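Side-chain contacts in lantibiotic dehydratase (Microbispora corallina, PDB 5EHK), which probably dehydrates serine and threonine residues of a lantibiotic precursor peptide in NAI-107 biosynthesis, in a tRNA-dependent manner: residues G242-P247 against G251-S256; V189-V194 against L271-A276; L202-D207 against A231-V236. All blocks are in the same frame, centred on the assembly; numbering follows the deposited sequence.

Contact 1. Residues G242-P247 against G251-S256; sequences GAARRP and GRLAQS
A243 and L253 stand nearest across this pair of segments, with A243 CA and L253 CA 7.3 Å apart. A243 is the last residue of helix 235-243. At A244 the chain leaves helical geometry and turns away through R245, R246 and P247. L253 lies near the start of helix 250-260, so the end of one helix faces the first part of the next.

A single leucine spans the gap. L253 carries CG anti to its backbone N (chi1 176°), which sends the branched end toward the end of the earlier helix. The fork then divides between the two alanines. L253 CD1 lies against A243 CB at 3.5 Å. L253 CD2, which points on along the side chain, approaches A244 CB more loosely at 4.4 Å. A243 points its methyl toward helix 250-260, while A244 offers its methyl from the flank. All the meeting groups are carbon, and no hydrogen bond links the two segments. L253 and A244 are buried, whereas A243 sits at the exposed border.

The turn after A243 has polar ties of its own. R245 N reaches back to G242 O in a weak bond, and A244 makes backbone hydrogen bonds with A198. The side chain of R245 goes elsewhere and forms a salt bridge with D609.

Helix 235-243, short strand 248-249 and helix 250-260 follow one another in an order consistent with the first part of a winged-helix unit. Helix 267-278 would complete its helix-turn-helix. That helix packs beside them: L272 touches both L253 and A254, and V268 and T269 also touch A254.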
loop_
_atom_site.group_PDB
_atom_site.type_symbol
_atom_site.label_atom_id
_atom_site.label_comp_id
_atom_site.label_asym_id
_atom_site.label_seq_id
_atom_site.Cartn_x
_atom_site.Cartn_y
_atom_site.Cartn_z
ATOM N N GLY A 242 -21.918 24.267 -30.292
ATOM C CA GLY A 242 -22.103 25.475 -29.505
ATOM C C GLY A 242 -23.534 25.971 -29.507
ATOM O O GLY A 242 -24.042 26.442 -28.497
ATOM N N ALA A 243 -24.196 25.879 -30.649
ATOM C CA ALA A 243 -25.583 26.327 -30.742
ATOM C C ALA A 243 -26.525 25.367 -30.017
ATOM O O ALA A 243 -27.602 25.752 -29.552
ATOM C CB ALA A 243 -25.983 26.461 -32.186
ATOM N N ALA A 244 -26.099 24.113 -29.919
ATOM C CA ALA A 244 -26.882 23.086 -29.239
ATOM C C ALA A 244 -26.408 22.860 -27.792
ATOM O O ALA A 244 -26.526 21.743 -27.252
ATOM C CB ALA A 244 -26.820 21.782 -30.033
ATOM N N ARG A 245 -25.879 23.918 -27.169
ATOM C CA ARG A 245 -25.438 23.841 -25.778
ATOM C C ARG A 245 -26.645 23.618 -24.876
ATOM O O ARG A 245 -26.663 22.707 -24.054
ATOM C CB ARG A 245 -24.652 25.085 -25.348
ATOM C CG ARG A 245 -24.271 25.033 -23.881
ATOM C CD ARG A 245 -23.664 26.316 -23.331
ATOM N NE ARG A 245 -23.699 26.283 -21.866
ATOM C CZ ARG A 245 -24.717 26.723 -21.123
ATOM N NH1 ARG A 245 -25.786 27.259 -21.706
ATOM N NH2 ARG A 245 -24.667 26.637 -19.794
ATOM N N ARG A 246 -27.658 24.453 -25.038
ATOM C CA ARG A 246 -28.946 24.156 -24.436
ATOM C C ARG A 246 -29.841 23.483 -25.487
ATOM O O ARG A 246 -29.573 23.593 -26.680
ATOM C CB ARG A 246 -29.577 25.413 -23.847
ATOM C CG ARG A 246 -28.792 25.969 -22.664
ATOM C CD ARG A 246 -29.439 27.246 -22.150
ATOM N NE ARG A 246 -30.741 26.972 -21.534
ATOM C CZ ARG A 246 -31.563 27.903 -21.054
ATOM N NH1 ARG A 246 -31.230 29.188 -21.113
ATOM N NH2 ARG A 246 -32.722 27.546 -20.514
ATOM N N PRO A 247 -30.876 22.739 -25.050
ATOM C CA PRO A 247 -31.713 22.063 -26.051
ATOM C C PRO A 247 -32.356 23.072 -27.009
ATOM O O PRO A 247 -32.984 24.041 -26.549
ATOM C CB PRO A 247 -32.790 21.386 -25.200
ATOM C CG PRO A 247 -32.793 22.128 -23.910
ATOM C CD PRO A 247 -31.376 22.514 -23.681
ATOM N N GLY A 251 -34.463 21.472 -36.429
ATOM C CA GLY A 251 -34.711 22.087 -37.722
ATOM C C GLY A 251 -34.164 23.499 -37.802
ATOM O O GLY A 251 -33.348 23.779 -38.670
ATOM N N ARG A 252 -34.568 24.365 -36.872
ATOM C CA ARG A 252 -34.058 25.736 -36.813
ATOM C C ARG A 252 -32.528 25.736 -36.711
ATOM O O ARG A 252 -31.856 26.608 -37.271
ATOM C CB ARG A 252 -34.665 26.493 -35.620
ATOM C CG ARG A 252 -36.188 26.604 -35.653
ATOM C CD ARG A 252 -36.800 27.248 -34.405
ATOM N NE ARG A 252 -38.238 27.475 -34.594
ATOM C CZ ARG A 252 -39.010 28.220 -33.798
ATOM N NH1 ARG A 252 -38.492 28.827 -32.735
ATOM N NH2 ARG A 252 -40.307 28.366 -34.067
ATOM N N LEU A 253 -31.983 24.742 -36.018
ATOM C CA LEU A 253 -30.537 24.603 -35.880
ATOM C C LEU A 253 -29.883 24.308 -37.225
ATOM O O LEU A 253 -28.902 24.950 -37.604
ATOM C CB LEU A 253 -30.187 23.501 -34.874
ATOM C CG LEU A 253 -28.687 23.215 -34.737
ATOM C CD1 LEU A 253 -28.022 24.284 -33.938
ATOM C CD2 LEU A 253 -28.428 21.857 -34.089
ATOM N N ALA A 254 -30.428 23.325 -37.935
ATOM C CA ALA A 254 -29.856 22.882 -39.204
ATOM C C ALA A 254 -29.896 23.971 -40.272
ATOM O O ALA A 254 -29.039 24.003 -41.167
ATOM C CB ALA A 254 -30.550 21.620 -39.696
ATOM N N GLN A 255 -30.886 24.858 -40.171
ATOM C CA GLN A 255 -31.034 25.954 -41.130
ATOM C C GLN A 255 -30.035 27.082 -40.883
ATOM O O GLN A 255 -29.461 27.624 -41.830
ATOM C CB GLN A 255 -32.469 26.498 -41.140
ATOM C CG GLN A 255 -33.308 26.024 -42.335
ATOM C CD GLN A 255 -34.801 25.976 -42.017
ATOM O OE1 GLN A 255 -35.267 26.605 -41.061
ATOM N NE2 GLN A 255 -35.551 25.213 -42.807
ATOM N N SER A 256 -29.821 27.430 -39.620
ATOM C CA SER A 256 -28.861 28.474 -39.297
ATOM C C SER A 256 -27.438 28.095 -39.712
ATOM O O SER A 256 -26.730 28.907 -40.320
ATOM C CB SER A 256 -28.934 28.821 -37.827
ATOM O OG SER A 256 -30.185 29.421 -37.568
#

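Contact 2. Residues V189-V194 against L271-A276; sequences VLLAGV and LLADMA
L191 meets A273 and the neighbouring backbone of L272 through the tip of one long side chain. The two nearest backbone positions, L191 CA and A273 CA, are 7.7 Å apart. L191 CB leaves its short, weakly bonded helix in the direction of helix 267-278, but is itself too far away to touch it. CG is anti to the backbone N (chi1 -171°), which carries the chain straight across the gap. CG is the branch point and also stops short of the opposite segment. The methyls then part. CD1 turns off to one side and remains more than 4.5 Å from every atom of 271-276. CD2 continues outward, anti to CA, and does the touching. It rests on the helix surface, with L191 CD2 3.8 Å from A273 CA and 3.9 Å from A273 CB. It also approaches the backbone carbon L272 C at 4.3 Å.

The helix that receives this methyl is the third of three successive helices, 235-243, 250-260 and 267-278. The arrangement is consistent with the winged helix-turn-helix that recognises leader peptides in related enzymes. The small side chain of A273 lets L191 come down close to the helix backbone. L272 CB and A276 CB flank the methyl without close contact, the nearer being L272 CB at 4.8 Å from L191 CD2.

Strand 281-283 lines the same gap, because T283 touches both L191 and A276. On the other segment, L190 and V194 turn to helix 294-306, where they pack on A305 and V301. V194 also shares backbone hydrogen bonds with A250. Near the start of the short helix, the backbone N of L190 is hydrogen-bonded to D187 OD2.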
loop_
_atom_site.group_PDB
_atom_site.type_symbol
_atom_site.label_atom_id
_atom_site.label_comp_id
_atom_site.label_asym_id
_atom_site.label_seq_id
_atom_site.Cartn_x
_atom_site.Cartn_y
_atom_site.Cartn_z
ATOM N N VAL A 189 -36.349 13.668 -41.194
ATOM C CA VAL A 189 -37.529 14.524 -41.237
ATOM C C VAL A 189 -38.214 14.574 -39.874
ATOM O O VAL A 189 -38.759 15.617 -39.476
ATOM C CB VAL A 189 -38.495 14.174 -42.440
ATOM C CG1 VAL A 189 -38.330 12.726 -42.898
ATOM C CG2 VAL A 189 -39.953 14.516 -42.125
ATOM N N LEU A 190 -38.173 13.455 -39.155
ATOM C CA LEU A 190 -38.655 13.444 -37.774
ATOM C C LEU A 190 -37.665 14.227 -36.917
ATOM O O LEU A 190 -38.063 15.057 -36.099
ATOM C CB LEU A 190 -38.833 12.013 -37.251
ATOM C CG LEU A 190 -39.189 11.786 -35.772
ATOM C CD1 LEU A 190 -40.471 12.498 -35.375
ATOM C CD2 LEU A 190 -39.284 10.291 -35.452
ATOM N N LEU A 191 -36.375 13.964 -37.142
ATOM C CA LEU A 191 -35.289 14.610 -36.403
ATOM C C LEU A 191 -35.427 16.132 -36.293
ATOM O O LEU A 191 -35.143 16.697 -35.240
ATOM C CB LEU A 191 -33.925 14.227 -36.997
ATOM C CG LEU A 191 -32.665 14.640 -36.230
ATOM C CD1 LEU A 191 -32.847 14.412 -34.739
ATOM C CD2 LEU A 191 -31.439 13.864 -36.744
ATOM N N ALA A 192 -35.900 16.788 -37.350
ATOM C CA ALA A 192 -36.043 18.237 -37.305
ATOM C C ALA A 192 -37.239 18.649 -36.463
ATOM O O ALA A 192 -37.373 19.827 -36.092
ATOM C CB ALA A 192 -36.168 18.801 -38.692
ATOM N N GLY A 193 -38.078 17.669 -36.125
ATOM C CA GLY A 193 -39.278 17.917 -35.337
ATOM C C GLY A 193 -38.990 18.020 -33.853
ATOM O O GLY A 193 -39.643 18.776 -33.128
ATOM N N VAL A 194 -38.007 17.247 -33.407
ATOM C CA VAL A 194 -37.586 17.241 -32.011
ATOM C C VAL A 194 -36.429 18.215 -31.741
ATOM O O VAL A 194 -35.819 18.764 -32.672
ATOM C CB VAL A 194 -37.128 15.840 -31.594
ATOM C CG1 VAL A 194 -38.170 14.801 -32.001
ATOM C CG2 VAL A 194 -35.789 15.524 -32.242
ATOM N N LEU A 271 -25.674 15.791 -41.080
ATOM C CA LEU A 271 -24.584 15.955 -40.132
ATOM C C LEU A 271 -25.124 15.853 -38.705
ATOM O O LEU A 271 -24.577 15.113 -37.886
ATOM C CB LEU A 271 -23.874 17.295 -40.348
ATOM C CG LEU A 271 -22.529 17.396 -39.639
ATOM C CD1 LEU A 271 -21.805 16.053 -39.690
ATOM C CD2 LEU A 271 -21.680 18.499 -40.248
ATOM N N LEU A 272 -26.208 16.573 -38.421
ATOM C CA LEU A 272 -26.895 16.441 -37.142
ATOM C C LEU A 272 -27.255 14.979 -36.849
ATOM O O LEU A 272 -27.223 14.545 -35.690
ATOM C CB LEU A 272 -28.161 17.298 -37.113
ATOM C CG LEU A 272 -28.025 18.814 -37.227
ATOM C CD1 LEU A 272 -29.343 19.479 -36.885
ATOM C CD2 LEU A 272 -26.938 19.351 -36.333
ATOM N N ALA A 273 -27.578 14.232 -37.906
ATOM C CA ALA A 273 -27.981 12.830 -37.809
ATOM C C ALA A 273 -26.811 11.910 -37.477
ATOM O O ALA A 273 -26.947 10.996 -36.673
ATOM C CB ALA A 273 -28.647 12.391 -39.081
ATOM N N ASP A 274 -25.688 12.101 -38.160
ATOM C CA ASP A 274 -24.450 11.380 -37.841
ATOM C C ASP A 274 -24.002 11.662 -36.405
ATOM O O ASP A 274 -23.505 10.776 -35.706
ATOM C CB ASP A 274 -23.336 11.834 -38.771
ATOM C CG ASP A 274 -23.449 11.232 -40.130
ATOM O OD1 ASP A 274 -24.113 10.178 -40.237
ATOM O OD2 ASP A 274 -22.894 11.824 -41.084
ATOM N N MET A 275 -24.176 12.912 -35.980
ATOM C CA MET A 275 -23.766 13.332 -34.645
ATOM C C MET A 275 -24.655 12.705 -33.584
ATOM O O MET A 275 -24.164 12.227 -32.559
ATOM C CB MET A 275 -23.790 14.855 -34.518
ATOM C CG MET A 275 -22.660 15.556 -35.249
ATOM S SD MET A 275 -22.783 17.341 -35.033
ATOM C CE MET A 275 -21.081 17.732 -34.708
ATOM N N ALA A 276 -25.961 12.722 -33.825
ATOM C CA ALA A 276 -26.897 12.082 -32.914
ATOM C C ALA A 276 -26.650 10.568 -32.866
ATOM O O ALA A 276 -26.954 9.910 -31.880
ATOM C CB ALA A 276 -28.319 12.400 -33.301
#

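Contact 3. Residues L202-D207 against A231-V236; sequences LTVRGD and ARRSPV
D207 meets both R232 and R233, using its backbone for one and its carboxylate for the other. The hydrogen bond is between main chains. R233 N donates to D207 O over 2.6 Å, with an N-H...O angle of 160°. It continues the antiparallel pairing of A231 with I209 by one more step, just past the end of strand 228-232. The aliphatic carbons R233 CB and R232 CG lie beside the same D207 O and border the acceptor.

The charged interaction is a salt bridge at the surface. D207 OD2 lies 3.1 Å from R232 NH1. The R232 chain starts out extended and bends at chi3 (-54°), which brings its guanidinium back to the aspartate. The carboxylate and guanidinium planes are turned 54° apart, so the groups meet obliquely and not as a flat two-pronged pair. The single close N...O approach fits this tilt.

The third kind is packing of a methyl over a guanidinium face, and it is lighter. The R233 chain is extended from CG to NE and runs past V204. V204 CG2 sits over one face of the R233 guanidinium, 4.2 Å from R233 NE.

G206 and D207 form the two-residue turn of the hairpin between strands 203-205 and 208-212. Their backbone angles, with positive phi at G206, are those of a type II' turn. Backbone hydrogen bonds from G206 reach the second subunit, and R205 packs there on N830 of that subunit. Within its own chain R205 forms a salt bridge with D430. Strand 208-212 lies between the other two strands of the small antiparallel sheet. Beyond R233 the chain enters helix 235-243, with S234 at the N-cap and A238 touching R233.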
loop_
_atom_site.group_PDB
_atom_site.type_symbol
_atom_site.label_atom_id
_atom_site.label_comp_id
_atom_site.label_asym_id
_atom_site.label_seq_id
_atom_site.Cartn_x
_atom_site.Cartn_y
_atom_site.Cartn_z
ATOM N N LEU A 202 -18.821 15.983 -23.440
ATOM C CA LEU A 202 -17.846 16.123 -24.516
ATOM C C LEU A 202 -16.648 16.885 -24.006
ATOM O O LEU A 202 -16.781 17.872 -23.299
ATOM C CB LEU A 202 -18.451 16.885 -25.700
ATOM C CG LEU A 202 -19.579 16.133 -26.391
ATOM C CD1 LEU A 202 -20.176 16.925 -27.544
ATOM C CD2 LEU A 202 -19.067 14.769 -26.847
ATOM N N THR A 203 -15.467 16.440 -24.383
ATOM C CA THR A 203 -14.264 17.164 -24.015
ATOM C C THR A 203 -13.454 17.367 -25.293
ATOM O O THR A 203 -13.371 16.456 -26.141
ATOM C CB THR A 203 -13.453 16.461 -22.876
ATOM O OG1 THR A 203 -12.077 16.320 -23.265
ATOM C CG2 THR A 203 -14.049 15.079 -22.509
ATOM N N VAL A 204 -12.927 18.584 -25.442
ATOM C CA VAL A 204 -12.138 19.011 -26.603
ATOM C C VAL A 204 -10.652 18.682 -26.498
ATOM O O VAL A 204 -9.968 19.173 -25.609
ATOM C CB VAL A 204 -12.236 20.527 -26.765
ATOM C CG1 VAL A 204 -11.323 21.011 -27.874
ATOM C CG2 VAL A 204 -13.654 20.920 -27.028
ATOM N N ARG A 205 -10.131 17.881 -27.416
ATOM C CA ARG A 205 -8.699 17.590 -27.404
ATOM C C ARG A 205 -8.070 17.928 -28.744
ATOM O O ARG A 205 -8.265 17.216 -29.730
ATOM C CB ARG A 205 -8.440 16.134 -27.059
ATOM C CG ARG A 205 -8.678 15.837 -25.611
ATOM C CD ARG A 205 -8.462 14.377 -25.275
ATOM N NE ARG A 205 -8.416 14.249 -23.835
ATOM C CZ ARG A 205 -9.382 13.690 -23.112
ATOM N NH1 ARG A 205 -10.450 13.170 -23.707
ATOM N NH2 ARG A 205 -9.267 13.626 -21.788
ATOM N N GLY A 206 -7.326 19.030 -28.770
ATOM C CA GLY A 206 -6.664 19.481 -29.979
ATOM C C GLY A 206 -7.698 19.911 -30.994
ATOM O O GLY A 206 -8.476 20.821 -30.733
ATOM N N ASP A 207 -7.728 19.219 -32.129
ATOM C CA ASP A 207 -8.699 19.468 -33.189
ATOM C C ASP A 207 -9.783 18.398 -33.218
ATOM O O ASP A 207 -10.543 18.300 -34.180
ATOM C CB ASP A 207 -8.001 19.435 -34.533
ATOM C CG ASP A 207 -7.398 18.079 -34.815
ATOM O OD1 ASP A 207 -6.715 17.544 -33.899
ATOM O OD2 ASP A 207 -7.651 17.527 -35.911
ATOM N N ALA A 231 -14.221 12.228 -32.790
ATOM C CA ALA A 231 -14.579 12.883 -34.048
ATOM C C ALA A 231 -13.670 14.084 -34.312
ATOM O O ALA A 231 -13.230 14.732 -33.370
ATOM C CB ALA A 231 -16.025 13.325 -34.003
ATOM N N ARG A 232 -13.376 14.383 -35.576
ATOM C CA ARG A 232 -12.643 15.608 -35.886
ATOM C C ARG A 232 -13.542 16.832 -35.678
ATOM O O ARG A 232 -14.695 16.855 -36.113
ATOM C CB ARG A 232 -12.098 15.604 -37.313
ATOM C CG ARG A 232 -11.327 16.881 -37.671
ATOM C CD ARG A 232 -10.843 16.910 -39.116
ATOM N NE ARG A 232 -10.046 15.726 -39.463
ATOM C CZ ARG A 232 -8.717 15.633 -39.353
ATOM N NH1 ARG A 232 -8.000 16.660 -38.900
ATOM N NH2 ARG A 232 -8.100 14.506 -39.706
ATOM N N ARG A 233 -13.002 17.862 -35.032
ATOM C CA ARG A 233 -13.792 19.048 -34.686
ATOM C C ARG A 233 -13.638 20.161 -35.727
ATOM O O ARG A 233 -12.906 21.120 -35.538
ATOM C CB ARG A 233 -13.405 19.551 -33.298
ATOM C CG ARG A 233 -14.209 20.731 -32.802
ATOM C CD ARG A 233 -13.787 21.082 -31.375
ATOM N NE ARG A 233 -14.486 22.262 -30.878
ATOM C CZ ARG A 233 -13.943 23.471 -30.869
ATOM N NH1 ARG A 233 -12.721 23.626 -31.346
ATOM N NH2 ARG A 233 -14.620 24.513 -30.413
ATOM N N SER A 234 -14.338 20.008 -36.837
ATOM C CA SER A 234 -14.317 20.983 -37.916
ATOM C C SER A 234 -15.100 22.217 -37.495
ATOM O O SER A 234 -15.740 22.202 -36.452
ATOM C CB SER A 234 -14.948 20.356 -39.165
ATOM O OG SER A 234 -16.265 19.894 -38.893
ATOM N N PRO A 235 -15.037 23.300 -38.289
ATOM C CA PRO A 235 -15.813 24.492 -37.942
ATOM C C PRO A 235 -17.317 24.265 -37.939
ATOM O O PRO A 235 -18.022 24.919 -37.177
ATOM C CB PRO A 235 -15.437 25.494 -39.035
ATOM C CG PRO A 235 -14.152 25.051 -39.550
ATOM C CD PRO A 235 -14.055 23.571 -39.355
ATOM N N VAL A 236 -17.809 23.388 -38.810
ATOM C CA VAL A 236 -19.252 23.116 -38.877
ATOM C C VAL A 236 -19.693 22.346 -37.634
ATOM O O VAL A 236 -20.710 22.664 -37.010
ATOM C CB VAL A 236 -19.635 22.289 -40.099
ATOM C CG1 VAL A 236 -21.136 22.449 -40.360
ATOM C CG2 VAL A 236 -18.837 22.741 -41.296
#

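How the contacts relate
All three contacts belong to one small region in the N-terminal part of the dehydratase. Contact 2 is the outer bracket: 189-194 opens it, contact 3 and then contact 1 follow in series, and 271-276 closes it. Contacts 1 and 2 are 11 Å apart between centres and touch, for instance where A192 packs on G251. The centre of contact 3 lies about 17 Å from that of contact 1 and about 19 Å from that of contact 2. It shares helix 235-243 with contact 1 and meets contact 2 where V236 packs on L271. Together they tie the small sheet, helices 235-243, 250-260 and 267-278, and short helix 188-191 into one winged-helix-like unit. The hairpin turn after strand 203-205 reaches the second subunit.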